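PDB 3CK6: zinc transport protein ZntB from Vibrio parahaemolyticus RIMD 2210633, which probably imports zinc ions across the cell inner membrane together with protons, as a homopentameric member of the CorA metal ion transporter family. Local coordinates for residues E[85-90]-E[112-117]; E[91-96]-E[150-155]; E[26-31]-E[48-53]. The protein carries 1 engineered substitution. All blocks are in the same frame, centred on the assembly; numbering follows the deposited sequence. Where two conformers were deposited one is given.

Contact 1 (E[85-90]-E[112-117]); sequences NMNENA and KIPSRA
The side-chain amide of Asn87 reaches across to the backbone of Pro114, where ND2 donates to the carbonyl O at 3.0 Å. The bond is nearly straight (176°), and the donor lies in the carbonyl plane while the acceptor lies in the plane of the Asn87 amide. The other half of that amide rests on the proline ring, OD1 3.6 Å from CD of Pro114. A water also joins the two segments: it accepts from Met86 N and donates to the same Pro114 O, which thus receives two bonds. Ile113 sets its CD1 methyl against the whole amide of Asn85, the side chains crossing at about a right angle, and the same methyl lies 3.6 Å from Asn87 ND2. The second N-H of Asn87 ND2 goes to Asn85 OD1 (3.2 Å); both acceptors lie in the amide plane, which fixes the rotation of the amide. Asn85 can accept there because its CG stands anti to the backbone N (chi1 -167°), and its own ND2 is held by Asp94 O. A type II turn from Asn87 to Ala90 carries the chain away from the contact. Residues 112-115 link strand 106-111 to helix 116-126, with Ser115 as N-cap bonding through OG to Ile118 N. The contact thus ties the loop between strands 77-83 and 96-103 to the segment leading into that helix, where Ser115 and Ala117 pack on Leu145 of helix 134-161.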
ATOM      1  N   ASN E  85      29.978  -3.972  -4.716  1.00 29.81           N
ATOM      2  CA  ASN E  85      31.122  -4.848  -4.533  1.00 30.49           C
ATOM      3  C   ASN E  85      32.107  -4.553  -5.663  1.00 32.29           C
ATOM      4  O   ASN E  85      31.879  -4.992  -6.794  1.00 31.16           O
ATOM      5  CB  ASN E  85      30.638  -6.296  -4.605  1.00 30.53           C
ATOM      6  CG  ASN E  85      31.676  -7.295  -4.126  1.00 30.34           C
ATOM      7  OD1 ASN E  85      32.888  -7.028  -4.146  1.00 29.13           O
ATOM      8  ND2 ASN E  85      31.202  -8.467  -3.683  1.00 29.05           N
HETATM    9  N   MSE E  86      33.176  -3.802  -5.378  1.00 34.13           N
HETATM   10  CA  MSE E  86      34.135  -3.429  -6.434  0.50 35.98           C
HETATM   11  C   MSE E  86      35.430  -4.228  -6.342  1.00 36.79           C
HETATM   12  O   MSE E  86      36.524  -3.752  -6.692  1.00 37.49           O
HETATM   13  CB  MSE E  86      34.414  -1.919  -6.475  0.50 36.45           C
HETATM   14  CG  MSE E  86      33.411  -1.085  -7.286  0.50 38.07           C
HETATM   15 SE   MSE E  86      32.701  -1.863  -8.934  0.40 43.65          SE
HETATM   16  CE  MSE E  86      34.355  -2.179  -9.904  0.50 40.84           C
ATOM     17  N   ASN E  87      35.294  -5.481  -5.906  1.00 36.78           N
ATOM     18  CA  ASN E  87      36.410  -6.383  -5.734  1.00 37.62           C
ATOM     19  C   ASN E  87      36.440  -7.474  -6.827  1.00 38.03           C
ATOM     20  O   ASN E  87      35.413  -7.762  -7.449  1.00 37.71           O
ATOM     21  CB  ASN E  87      36.348  -6.969  -4.328  1.00 37.66           C
ATOM     22  CG  ASN E  87      36.426  -5.880  -3.248  1.00 39.17           C
ATOM     23  OD1 ASN E  87      37.513  -5.409  -2.916  1.00 41.90           O
ATOM     24  ND2 ASN E  87      35.267  -5.463  -2.717  1.00 38.98           N
ATOM     25  N   GLU E  88      37.611  -8.059  -7.078  1.00 38.99           N
ATOM     26  CA  GLU E  88      37.740  -9.019  -8.189  1.00 39.84           C
ATOM     27  C   GLU E  88      37.104 -10.363  -7.811  1.00 40.51           C
ATOM     28  O   GLU E  88      37.005 -10.686  -6.619  1.00 41.31           O
ATOM     29  CB  GLU E  88      39.196  -9.168  -8.639  1.00 40.22           C
ATOM     30  CG  GLU E  88      40.135  -9.875  -7.662  1.00 41.21           C
ATOM     31  CD  GLU E  88      41.322 -10.524  -8.365  1.00 42.42           C
ATOM     32  OE1 GLU E  88      41.455 -10.385  -9.604  1.00 42.78           O
ATOM     33  OE2 GLU E  88      42.129 -11.188  -7.679  1.00 44.40           O
ATOM     34  N   ASN E  89      36.637 -11.109  -8.811  1.00 40.44           N
ATOM     35  CA  ASN E  89      35.909 -12.378  -8.592  1.00 41.23           C
ATOM     36  C   ASN E  89      34.530 -12.213  -7.941  1.00 40.65           C
ATOM     37  O   ASN E  89      33.948 -13.184  -7.433  1.00 40.94           O
ATOM     38  CB  ASN E  89      36.740 -13.400  -7.791  1.00 41.74           C
ATOM     39  CG  ASN E  89      38.068 -13.726  -8.448  1.00 42.59           C
ATOM     40  OD1 ASN E  89      39.124 -13.533  -7.841  1.00 45.17           O
ATOM     41  ND2 ASN E  89      38.026 -14.227  -9.689  1.00 44.54           N
ATOM     42  N   ALA E  90      34.017 -10.987  -7.961  1.00 39.75           N
ATOM     43  CA  ALA E  90      32.663 -10.704  -7.516  1.00 38.95           C
ATOM     44  C   ALA E  90      32.016  -9.840  -8.575  1.00 38.28           C
ATOM     45  O   ALA E  90      32.716  -9.267  -9.419  1.00 38.99           O
ATOM     46  CB  ALA E  90      32.673  -9.981  -6.191  1.00 38.82           C
ATOM     47  N   LYS E 112      33.519  -7.378   5.357  1.00 31.00           N
ATOM     48  CA  LYS E 112      33.991  -8.668   4.862  1.00 32.81           C
ATOM     49  C   LYS E 112      35.014  -8.394   3.762  1.00 33.44           C
ATOM     50  O   LYS E 112      36.095  -8.952   3.750  1.00 34.23           O
ATOM     51  CB  LYS E 112      32.827  -9.495   4.320  1.00 32.93           C
ATOM     52  CG  LYS E 112      33.271 -10.816   3.604  1.00 35.66           C
ATOM     53  CD  LYS E 112      32.146 -11.830   3.585  1.00 40.61           C
ATOM     54  CE  LYS E 112      31.315 -11.735   2.306  1.00 45.35           C
ATOM     55  NZ  LYS E 112      30.419 -12.933   2.149  1.00 47.99           N
ATOM     56  N   ILE E 113      34.657  -7.509   2.852  1.00 34.46           N
ATOM     57  CA  ILE E 113      35.503  -7.174   1.715  1.00 36.28           C
ATOM     58  C   ILE E 113      35.488  -5.660   1.588  1.00 34.98           C
ATOM     59  O   ILE E 113      34.489  -5.055   1.920  1.00 35.75           O
ATOM     60  CB  ILE E 113      34.945  -7.809   0.433  1.00 36.46           C
ATOM     61  CG1 ILE E 113      33.407  -7.748   0.458  1.00 39.10           C
ATOM     62  CG2 ILE E 113      35.387  -9.235   0.358  1.00 39.05           C
ATOM     63  CD1 ILE E 113      32.770  -7.331  -0.833  1.00 41.92           C
ATOM     64  N   PRO E 114      36.606  -5.055   1.146  1.00 34.42           N
ATOM     65  CA  PRO E 114      36.736  -3.594   1.135  1.00 33.63           C
ATOM     66  C   PRO E 114      35.635  -2.839   0.379  1.00 33.25           C
ATOM     67  O   PRO E 114      35.134  -3.310  -0.639  1.00 32.14           O
ATOM     68  CB  PRO E 114      38.102  -3.379   0.485  1.00 33.52           C
ATOM     69  CG  PRO E 114      38.867  -4.625   0.831  1.00 34.16           C
ATOM     70  CD  PRO E 114      37.847  -5.707   0.675  1.00 34.29           C
ATOM     71  N   SER E 115      35.259  -1.693   0.946  1.00 32.64           N
ATOM     72  CA  SER E 115      34.338  -0.728   0.346  1.00 32.25           C
ATOM     73  C   SER E 115      35.170   0.466  -0.127  1.00 31.83           C
ATOM     74  O   SER E 115      35.968   1.010   0.643  1.00 32.28           O
ATOM     75  CB  SER E 115      33.309  -0.311   1.405  1.00 32.34           C
ATOM     76  OG  SER E 115      32.868   1.051   1.266  1.00 33.22           O
ATOM     77  N   ARG E 116      34.983   0.869  -1.382  1.00 31.44           N
ATOM     78  CA  ARG E 116      35.693   2.016  -1.931  1.00 31.57           C
ATOM     79  C   ARG E 116      35.303   3.296  -1.169  1.00 30.50           C
ATOM     80  O   ARG E 116      36.151   4.128  -0.914  1.00 30.11           O
ATOM     81  CB  ARG E 116      35.449   2.163  -3.439  1.00 32.35           C
ATOM     82  CG  ARG E 116      36.073   3.417  -4.043  1.00 36.55           C
ATOM     83  CD  ARG E 116      37.396   3.158  -4.767  1.00 43.89           C
ATOM     84  NE  ARG E 116      38.515   2.814  -3.880  1.00 49.36           N
ATOM     85  CZ  ARG E 116      39.590   3.582  -3.668  1.00 51.87           C
ATOM     86  NH1 ARG E 116      39.708   4.769  -4.258  1.00 52.19           N
ATOM     87  NH2 ARG E 116      40.555   3.159  -2.855  1.00 52.93           N
ATOM     88  N   ALA E 117      34.034   3.409  -0.782  1.00 29.39           N
ATOM     89  CA  ALA E 117      33.541   4.555   0.026  1.00 29.76           C
ATOM     90  C   ALA E 117      34.334   4.777   1.326  1.00 29.66           C
ATOM     91  O   ALA E 117      34.726   5.904   1.668  1.00 29.71           O
ATOM     92  CB  ALA E 117      32.078   4.348   0.352  1.00 30.18           C
TER
HETATM   93  O   HOH W   1      33.929  -2.365  -3.070  1.00 36.43           O

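Contact 2 (E[91-96]-E[150-155]); sequences SPEDML and DLYLDT
Pro92 and Tyr152 mark the closest backbone approach between a turn and a helix, their CA atoms 7.8 Å apart. Residues 91-94 form a type I turn, closed by the bond from Asp94 N to Ser91 O, and Asp94 then centres an inverse gamma turn that leads into strand 96-103. Residues 150-155 are a stretch inside helix 134-161. From this helix the tyrosine spans the gap: with CG anti to the backbone N (chi1 177°), its ring projects toward the turn. CB of Pro92 meets ring atom CE1 at 3.5 Å, an apolar contact made obliquely to the ring, and the proline CG lies slightly farther from the same atom. This is plain packing of a beta-hairpin connection, between antiparallel neighbours 77-83 and 96-103, against one of the long helices of the cytoplasmic domain. At the far end of the ring, Glu93 bends at chi2 (-98°) and brings OE1 to 3.4 Å from the Tyr152 OH, its carboxylate turned 23° from the ring plane. Ile183 of helix 173-199 touches both Glu93 and Tyr152, while Ile84 packs on Pro92 and the ring alike. Asp150 joins the helix to helix 209-246 by a salt bridge with Arg221.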
ATOM      1  N   SER E  91      30.686  -9.777  -8.548  1.00 36.71           N
ATOM      2  CA  SER E  91      29.948  -8.854  -9.382  1.00 35.32           C
ATOM      3  C   SER E  91      29.600  -7.663  -8.509  1.00 33.70           C
ATOM      4  O   SER E  91      29.380  -7.841  -7.301  1.00 33.28           O
ATOM      5  CB  SER E  91      28.672  -9.500  -9.932  1.00 35.85           C
ATOM      6  OG  SER E  91      28.856 -10.868 -10.231  1.00 37.63           O
ATOM      7  N   PRO E  92      29.557  -6.449  -9.102  1.00 32.56           N
ATOM      8  CA  PRO E  92      29.192  -5.245  -8.345  1.00 32.49           C
ATOM      9  C   PRO E  92      27.863  -5.392  -7.605  1.00 32.01           C
ATOM     10  O   PRO E  92      27.721  -4.874  -6.476  1.00 31.22           O
ATOM     11  CB  PRO E  92      29.068  -4.163  -9.431  1.00 31.89           C
ATOM     12  CG  PRO E  92      29.914  -4.623 -10.529  1.00 33.36           C
ATOM     13  CD  PRO E  92      29.854  -6.130 -10.516  1.00 33.36           C
ATOM     14  N   GLU E  93      26.918  -6.095  -8.234  1.00 32.12           N
ATOM     15  CA  GLU E  93      25.552  -6.259  -7.709  1.00 33.33           C
ATOM     16  C   GLU E  93      25.450  -7.259  -6.550  1.00 33.38           C
ATOM     17  O   GLU E  93      24.421  -7.300  -5.878  1.00 34.41           O
ATOM     18  CB  GLU E  93      24.560  -6.646  -8.818  1.00 33.76           C
ATOM     19  CG  GLU E  93      24.636  -8.100  -9.250  1.00 35.60           C
ATOM     20  CD  GLU E  93      25.478  -8.290 -10.503  1.00 40.10           C
ATOM     21  OE1 GLU E  93      26.250  -7.367 -10.863  1.00 42.65           O
ATOM     22  OE2 GLU E  93      25.351  -9.362 -11.136  1.00 41.73           O
ATOM     23  N   ASP E  94      26.500  -8.045  -6.320  1.00 33.02           N
ATOM     24  CA  ASP E  94      26.601  -8.883  -5.106  1.00 32.88           C
ATOM     25  C   ASP E  94      27.118  -8.035  -3.942  1.00 32.36           C
ATOM     26  O   ASP E  94      28.261  -8.155  -3.472  1.00 31.72           O
ATOM     27  CB  ASP E  94      27.463 -10.103  -5.358  1.00 33.63           C
ATOM     28  CG  ASP E  94      26.964 -10.920  -6.542  1.00 36.07           C
ATOM     29  OD1 ASP E  94      25.726 -10.929  -6.798  1.00 38.13           O
ATOM     30  OD2 ASP E  94      27.818 -11.531  -7.218  1.00 38.51           O
HETATM   31  N   MSE E  95      26.234  -7.165  -3.484  1.00 31.19           N
HETATM   32  CA  MSE E  95      26.601  -6.055  -2.626  1.00 31.06           C
HETATM   33  C   MSE E  95      27.153  -6.498  -1.286  1.00 31.01           C
HETATM   34  O   MSE E  95      26.703  -7.498  -0.719  1.00 30.34           O
HETATM   35  CB  MSE E  95      25.389  -5.148  -2.409  1.00 30.94           C
HETATM   36  CG  MSE E  95      24.751  -4.699  -3.707  1.00 30.78           C
HETATM   37 SE   MSE E  95      23.366  -3.392  -3.332  0.80 31.35          SE
HETATM   38  CE  MSE E  95      24.428  -1.919  -2.704  1.00 31.94           C
ATOM     39  N   LEU E  96      28.140  -5.746  -0.810  1.00 31.36           N
ATOM     40  CA  LEU E  96      28.795  -5.973   0.480  1.00 32.52           C
ATOM     41  C   LEU E  96      27.993  -5.422   1.644  1.00 31.96           C
ATOM     42  O   LEU E  96      27.402  -4.340   1.547  1.00 33.22           O
ATOM     43  CB  LEU E  96      30.190  -5.338   0.493  1.00 32.65           C
ATOM     44  CG  LEU E  96      30.388  -3.896  -0.018  1.00 34.62           C
ATOM     45  CD1 LEU E  96      30.014  -2.805   0.991  1.00 37.16           C
ATOM     46  CD2 LEU E  96      31.830  -3.702  -0.523  1.00 35.46           C
ATOM     47  N   ASP E 150      25.191   5.240  -7.068  1.00 31.16           N
ATOM     48  CA  ASP E 150      24.915   6.124  -8.204  1.00 31.71           C
ATOM     49  C   ASP E 150      25.851   5.848  -9.374  1.00 31.28           C
ATOM     50  O   ASP E 150      25.392   5.739 -10.499  1.00 31.10           O
ATOM     51  CB  ASP E 150      25.024   7.606  -7.813  1.00 32.36           C
ATOM     52  CG  ASP E 150      23.706   8.183  -7.310  1.00 35.27           C
ATOM     53  OD1 ASP E 150      22.642   7.754  -7.807  1.00 37.82           O
ATOM     54  OD2 ASP E 150      23.737   9.084  -6.423  1.00 37.52           O
ATOM     55  N   LEU E 151      27.157   5.739  -9.106  1.00 31.14           N
ATOM     56  CA  LEU E 151      28.147   5.516 -10.166  1.00 31.32           C
ATOM     57  C   LEU E 151      27.869   4.217 -10.898  1.00 31.12           C
ATOM     58  O   LEU E 151      27.941   4.177 -12.127  1.00 30.81           O
ATOM     59  CB  LEU E 151      29.599   5.525  -9.640  1.00 31.28           C
ATOM     60  CG  LEU E 151      30.295   6.889  -9.498  1.00 33.33           C
ATOM     61  CD1 LEU E 151      31.467   6.832  -8.513  1.00 33.00           C
ATOM     62  CD2 LEU E 151      30.754   7.477 -10.862  1.00 32.73           C
ATOM     63  N   TYR E 152      27.541   3.162 -10.148  1.00 30.62           N
ATOM     64  CA  TYR E 152      27.174   1.890 -10.767  1.00 31.01           C
ATOM     65  C   TYR E 152      25.894   2.007 -11.599  1.00 30.83           C
ATOM     66  O   TYR E 152      25.831   1.508 -12.726  1.00 29.45           O
ATOM     67  CB  TYR E 152      27.057   0.771  -9.729  1.00 31.56           C
ATOM     68  CG  TYR E 152      26.603  -0.554 -10.297  1.00 32.34           C
ATOM     69  CD1 TYR E 152      27.412  -1.280 -11.173  1.00 31.74           C
ATOM     70  CD2 TYR E 152      25.363  -1.089  -9.950  1.00 32.84           C
ATOM     71  CE1 TYR E 152      26.980  -2.497 -11.693  1.00 33.07           C
ATOM     72  CE2 TYR E 152      24.934  -2.308 -10.459  1.00 33.46           C
ATOM     73  CZ  TYR E 152      25.739  -3.001 -11.322  1.00 32.79           C
ATOM     74  OH  TYR E 152      25.296  -4.210 -11.822  1.00 36.07           O
ATOM     75  N   LEU E 153      24.883   2.664 -11.043  1.00 30.37           N
ATOM     76  CA  LEU E 153      23.629   2.868 -11.765  1.00 30.70           C
ATOM     77  C   LEU E 153      23.832   3.572 -13.103  1.00 30.42           C
ATOM     78  O   LEU E 153      23.121   3.275 -14.055  1.00 30.70           O
ATOM     79  CB  LEU E 153      22.582   3.592 -10.915  1.00 30.43           C
ATOM     80  CG  LEU E 153      21.893   2.701  -9.877  1.00 31.59           C
ATOM     81  CD1 LEU E 153      20.970   3.516  -8.960  1.00 29.71           C
ATOM     82  CD2 LEU E 153      21.154   1.508 -10.539  1.00 32.53           C
ATOM     83  N   ASP E 154      24.818   4.468 -13.169  1.00 30.49           N
ATOM     84  CA  ASP E 154      25.222   5.130 -14.411  1.00 30.87           C
ATOM     85  C   ASP E 154      25.648   4.129 -15.479  1.00 30.57           C
ATOM     86  O   ASP E 154      25.373   4.347 -16.640  1.00 29.37           O
ATOM     87  CB  ASP E 154      26.375   6.114 -14.184  1.00 31.18           C
ATOM     88  CG  ASP E 154      25.936   7.407 -13.515  1.00 34.85           C
ATOM     89  OD1 ASP E 154      24.720   7.720 -13.531  1.00 36.94           O
ATOM     90  OD2 ASP E 154      26.823   8.114 -12.972  1.00 37.16           O
ATOM     91  N   THR E 155      26.330   3.052 -15.076  1.00 30.47           N
ATOM     92  CA  THR E 155      26.778   2.020 -16.014  1.00 31.43           C
ATOM     93  C   THR E 155      25.572   1.259 -16.545  1.00 32.28           C
ATOM     94  O   THR E 155      25.570   0.799 -17.681  1.00 32.55           O
ATOM     95  CB  THR E 155      27.782   1.020 -15.378  1.00 31.04           C
ATOM     96  OG1 THR E 155      27.107   0.155 -14.453  1.00 30.99           O
ATOM     97  CG2 THR E 155      28.909   1.742 -14.675  1.00 29.92           C
TER

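Contact 3 (E[26-31]-E[48-53]); sequences EHIQPN and EDNHVP
A Schellman motif ends helix 43-49, and Asn50, the first residue to leave helical geometry, turns its amide to the extended segment 26-31. ND2 of Asn50 donates to Glu26 O at 3.2 Å in an almost perfectly straight bond (179°), lying in the carbonyl plane. Its OD1 in turn accepts from Ile28 N at 2.9 Å, the donor standing 40° out of the amide's carbonyl plane. One side-chain amide therefore bonds to the backbone on both flanks of His27, as a residue of a parallel strand would. His51, with positive phi, is the C-prime residue of the motif, and its N bonds to Glu48 O. Asn50 ND2 also bonds to Trp46 O, and Trp46 NE1 donates to Glu26 O, which therefore has two donors. Asn50 OD1 also lies over one face of the His27 ring, offset toward the rim, with ring and amide planes 84° apart. The ring is fixed in turn by ND1 donating to Ile28 O at 2.7 Å. CG2 of Ile28 packs against CG of Asn50 at 3.8 Å, and the isoleucine rests on Phe103 of strand 96-103.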
ATOM      1  N   GLU E  26      42.369  -3.303  22.268  1.00 42.13           N
ATOM      2  CA  GLU E  26      42.355  -2.705  23.605  1.00 41.68           C
ATOM      3  C   GLU E  26      40.909  -2.467  24.074  1.00 40.13           C
ATOM      4  O   GLU E  26      39.969  -3.105  23.577  1.00 41.19           O
ATOM      5  CB  GLU E  26      43.203  -1.425  23.606  1.00 42.13           C
ATOM      6  CG  GLU E  26      44.641  -1.637  23.072  1.00 44.00           C
ATOM      7  CD  GLU E  26      45.612  -0.484  23.371  1.00 44.08           C
ATOM      8  OE1 GLU E  26      45.278   0.695  23.072  1.00 46.39           O
ATOM      9  OE2 GLU E  26      46.725  -0.771  23.891  1.00 45.92           O
ATOM     10  N   HIS E  27      40.730  -1.573  25.036  1.00 37.88           N
ATOM     11  CA  HIS E  27      39.405  -1.179  25.483  1.00 35.57           C
ATOM     12  C   HIS E  27      38.922  -0.030  24.588  1.00 33.72           C
ATOM     13  O   HIS E  27      39.674   0.907  24.320  1.00 31.77           O
ATOM     14  CB  HIS E  27      39.489  -0.737  26.952  1.00 36.13           C
ATOM     15  CG  HIS E  27      38.160  -0.549  27.617  1.00 37.80           C
ATOM     16  ND1 HIS E  27      37.213   0.342  27.157  1.00 38.37           N
ATOM     17  CD2 HIS E  27      37.635  -1.111  28.734  1.00 38.65           C
ATOM     18  CE1 HIS E  27      36.156   0.310  27.953  1.00 39.05           C
ATOM     19  NE2 HIS E  27      36.384  -0.570  28.913  1.00 37.96           N
ATOM     20  N   ILE E  28      37.676  -0.107  24.118  1.00 32.05           N
ATOM     21  CA  ILE E  28      37.121   0.962  23.288  1.00 31.37           C
ATOM     22  C   ILE E  28      36.921   2.278  24.082  1.00 30.39           C
ATOM     23  O   ILE E  28      36.724   2.270  25.314  1.00 29.46           O
ATOM     24  CB  ILE E  28      35.830   0.537  22.519  1.00 31.58           C
ATOM     25  CG1 ILE E  28      34.620   0.499  23.441  1.00 33.73           C
ATOM     26  CG2 ILE E  28      36.032  -0.829  21.801  1.00 31.27           C
ATOM     27  CD1 ILE E  28      33.300   0.538  22.699  1.00 37.34           C
ATOM     28  N   GLN E  29      37.005   3.401  23.368  1.00 29.35           N
ATOM     29  CA  GLN E  29      36.898   4.721  23.977  1.00 29.05           C
ATOM     30  C   GLN E  29      35.900   5.584  23.211  1.00 28.45           C
ATOM     31  O   GLN E  29      35.802   5.479  21.986  1.00 28.76           O
ATOM     32  CB  GLN E  29      38.262   5.426  24.007  1.00 28.75           C
ATOM     33  CG  GLN E  29      39.439   4.593  24.523  1.00 29.03           C
ATOM     34  CD  GLN E  29      39.346   4.245  26.001  1.00 28.27           C
ATOM     35  OE1 GLN E  29      39.996   3.305  26.463  1.00 32.43           O
ATOM     36  NE2 GLN E  29      38.528   4.974  26.741  1.00 25.41           N
ATOM     37  N   PRO E  30      35.146   6.422  23.930  1.00 28.36           N
ATOM     38  CA  PRO E  30      34.200   7.319  23.284  1.00 28.62           C
ATOM     39  C   PRO E  30      34.906   8.241  22.284  1.00 28.38           C
ATOM     40  O   PRO E  30      36.035   8.661  22.536  1.00 29.01           O
ATOM     41  CB  PRO E  30      33.614   8.120  24.461  1.00 28.08           C
ATOM     42  CG  PRO E  30      33.795   7.233  25.642  1.00 29.20           C
ATOM     43  CD  PRO E  30      35.117   6.576  25.403  1.00 28.75           C
ATOM     44  N   ASN E  31      34.249   8.515  21.154  1.00 28.19           N
ATOM     45  CA  ASN E  31      34.793   9.352  20.074  1.00 27.60           C
ATOM     46  C   ASN E  31      35.863   8.685  19.183  1.00 27.25           C
ATOM     47  O   ASN E  31      36.443   9.324  18.316  1.00 27.40           O
ATOM     48  CB  ASN E  31      35.237  10.731  20.586  1.00 28.75           C
ATOM     49  CG  ASN E  31      34.079  11.523  21.137  1.00 31.14           C
ATOM     50  OD1 ASN E  31      34.069  11.890  22.312  1.00 34.57           O
ATOM     51  ND2 ASN E  31      33.055  11.733  20.301  1.00 32.50           N
ATOM     52  N   GLU E  48      32.995  -8.861  22.998  1.00 29.44           N
ATOM     53  CA  GLU E  48      32.494  -9.351  24.283  1.00 31.02           C
ATOM     54  C   GLU E  48      33.339  -8.892  25.474  1.00 31.06           C
ATOM     55  O   GLU E  48      32.785  -8.515  26.512  1.00 30.45           O
ATOM     56  CB  GLU E  48      32.295 -10.870  24.258  1.00 31.02           C
ATOM     57  CG  GLU E  48      31.129 -11.252  23.342  1.00 32.76           C
ATOM     58  CD  GLU E  48      30.945 -12.758  23.162  1.00 33.38           C
ATOM     59  OE1 GLU E  48      30.099 -13.136  22.322  1.00 38.44           O
ATOM     60  OE2 GLU E  48      31.633 -13.548  23.837  1.00 37.04           O
ATOM     61  N   ASP E  49      34.663  -8.882  25.318  1.00 31.45           N
ATOM     62  CA  ASP E  49      35.549  -8.324  26.346  1.00 32.04           C
ATOM     63  C   ASP E  49      35.182  -6.873  26.667  1.00 31.87           C
ATOM     64  O   ASP E  49      35.324  -6.426  27.808  1.00 32.20           O
ATOM     65  CB  ASP E  49      37.019  -8.391  25.901  1.00 32.44           C
ATOM     66  CG  ASP E  49      37.659  -9.770  26.120  1.00 34.02           C
ATOM     67  OD1 ASP E  49      37.073 -10.668  26.785  1.00 33.89           O
ATOM     68  OD2 ASP E  49      38.781  -9.951  25.606  1.00 35.03           O
ATOM     69  N   ASN E  50      34.692  -6.170  25.650  1.00 31.75           N
ATOM     70  CA  ASN E  50      34.269  -4.782  25.738  1.00 32.60           C
ATOM     71  C   ASN E  50      32.788  -4.655  26.090  1.00 32.65           C
ATOM     72  O   ASN E  50      32.187  -3.574  25.970  1.00 33.55           O
ATOM     73  CB  ASN E  50      34.610  -4.052  24.429  1.00 32.09           C
ATOM     74  CG  ASN E  50      36.028  -3.508  24.427  1.00 32.36           C
ATOM     75  OD1 ASN E  50      36.312  -2.520  25.095  1.00 31.39           O
ATOM     76  ND2 ASN E  50      36.925  -4.154  23.683  1.00 31.47           N
ATOM     77  N   HIS E  51      32.209  -5.781  26.506  1.00 32.12           N
ATOM     78  CA  HIS E  51      30.852  -5.847  27.084  1.00 31.81           C
ATOM     79  C   HIS E  51      29.710  -5.561  26.114  1.00 30.73           C
ATOM     80  O   HIS E  51      28.623  -5.157  26.536  1.00 29.95           O
ATOM     81  CB  HIS E  51      30.741  -4.971  28.351  1.00 32.31           C
ATOM     82  CG  HIS E  51      31.827  -5.229  29.339  1.00 32.83           C
ATOM     83  ND1 HIS E  51      32.011  -6.460  29.929  1.00 34.68           N
ATOM     84  CD2 HIS E  51      32.811  -4.430  29.814  1.00 34.22           C
ATOM     85  CE1 HIS E  51      33.053  -6.405  30.741  1.00 34.60           C
ATOM     86  NE2 HIS E  51      33.555  -5.184  30.690  1.00 35.22           N
ATOM     87  N   VAL E  52      29.943  -5.800  24.822  1.00 29.79           N
ATOM     88  CA  VAL E  52      28.836  -5.809  23.869  1.00 29.13           C
ATOM     89  C   VAL E  52      28.067  -7.104  24.148  1.00 29.49           C
ATOM     90  O   VAL E  52      28.682  -8.166  24.225  1.00 29.46           O
ATOM     91  CB  VAL E  52      29.307  -5.785  22.387  1.00 28.83           C
ATOM     92  CG1 VAL E  52      28.096  -5.745  21.435  1.00 27.29           C
ATOM     93  CG2 VAL E  52      30.244  -4.587  22.149  1.00 28.29           C
ATOM     94  N   PRO E  53      26.735  -7.023  24.330  1.00 29.87           N
ATOM     95  CA  PRO E  53      25.993  -8.253  24.621  1.00 30.49           C
ATOM     96  C   PRO E  53      26.106  -9.300  23.514  1.00 30.90           C
ATOM     97  O   PRO E  53      26.154  -8.967  22.324  1.00 29.99           O
ATOM     98  CB  PRO E  53      24.544  -7.763  24.792  1.00 30.84           C
ATOM     99  CG  PRO E  53      24.703  -6.310  25.197  1.00 29.94           C
ATOM    100  CD  PRO E  53      25.843  -5.847  24.324  1.00 29.82           C
TER

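In the fold
Contacts 1 and 2 adjoin, their centres 10 Å apart, because both use the single connection between strands 77-83 and 96-103, within which Asn85 N bonds to Pro92 O. They join this connection to the lead-in of helix 116-126 and to the middle of helix 134-161. Contact 3 is remote, its nearest atoms about 17 Å from contact 1 and about 20 Å from contact 2, and lies across the chain's centre from contact 2. Contacts 1 and 3 are partly buried, and in each an asparagine amide binds backbone atoms, Asn87 being partly exposed and Asn50 buried, whereas contact 2 is a surface contact dominated by proline–tyrosine packing. No other subunit touches any of the three.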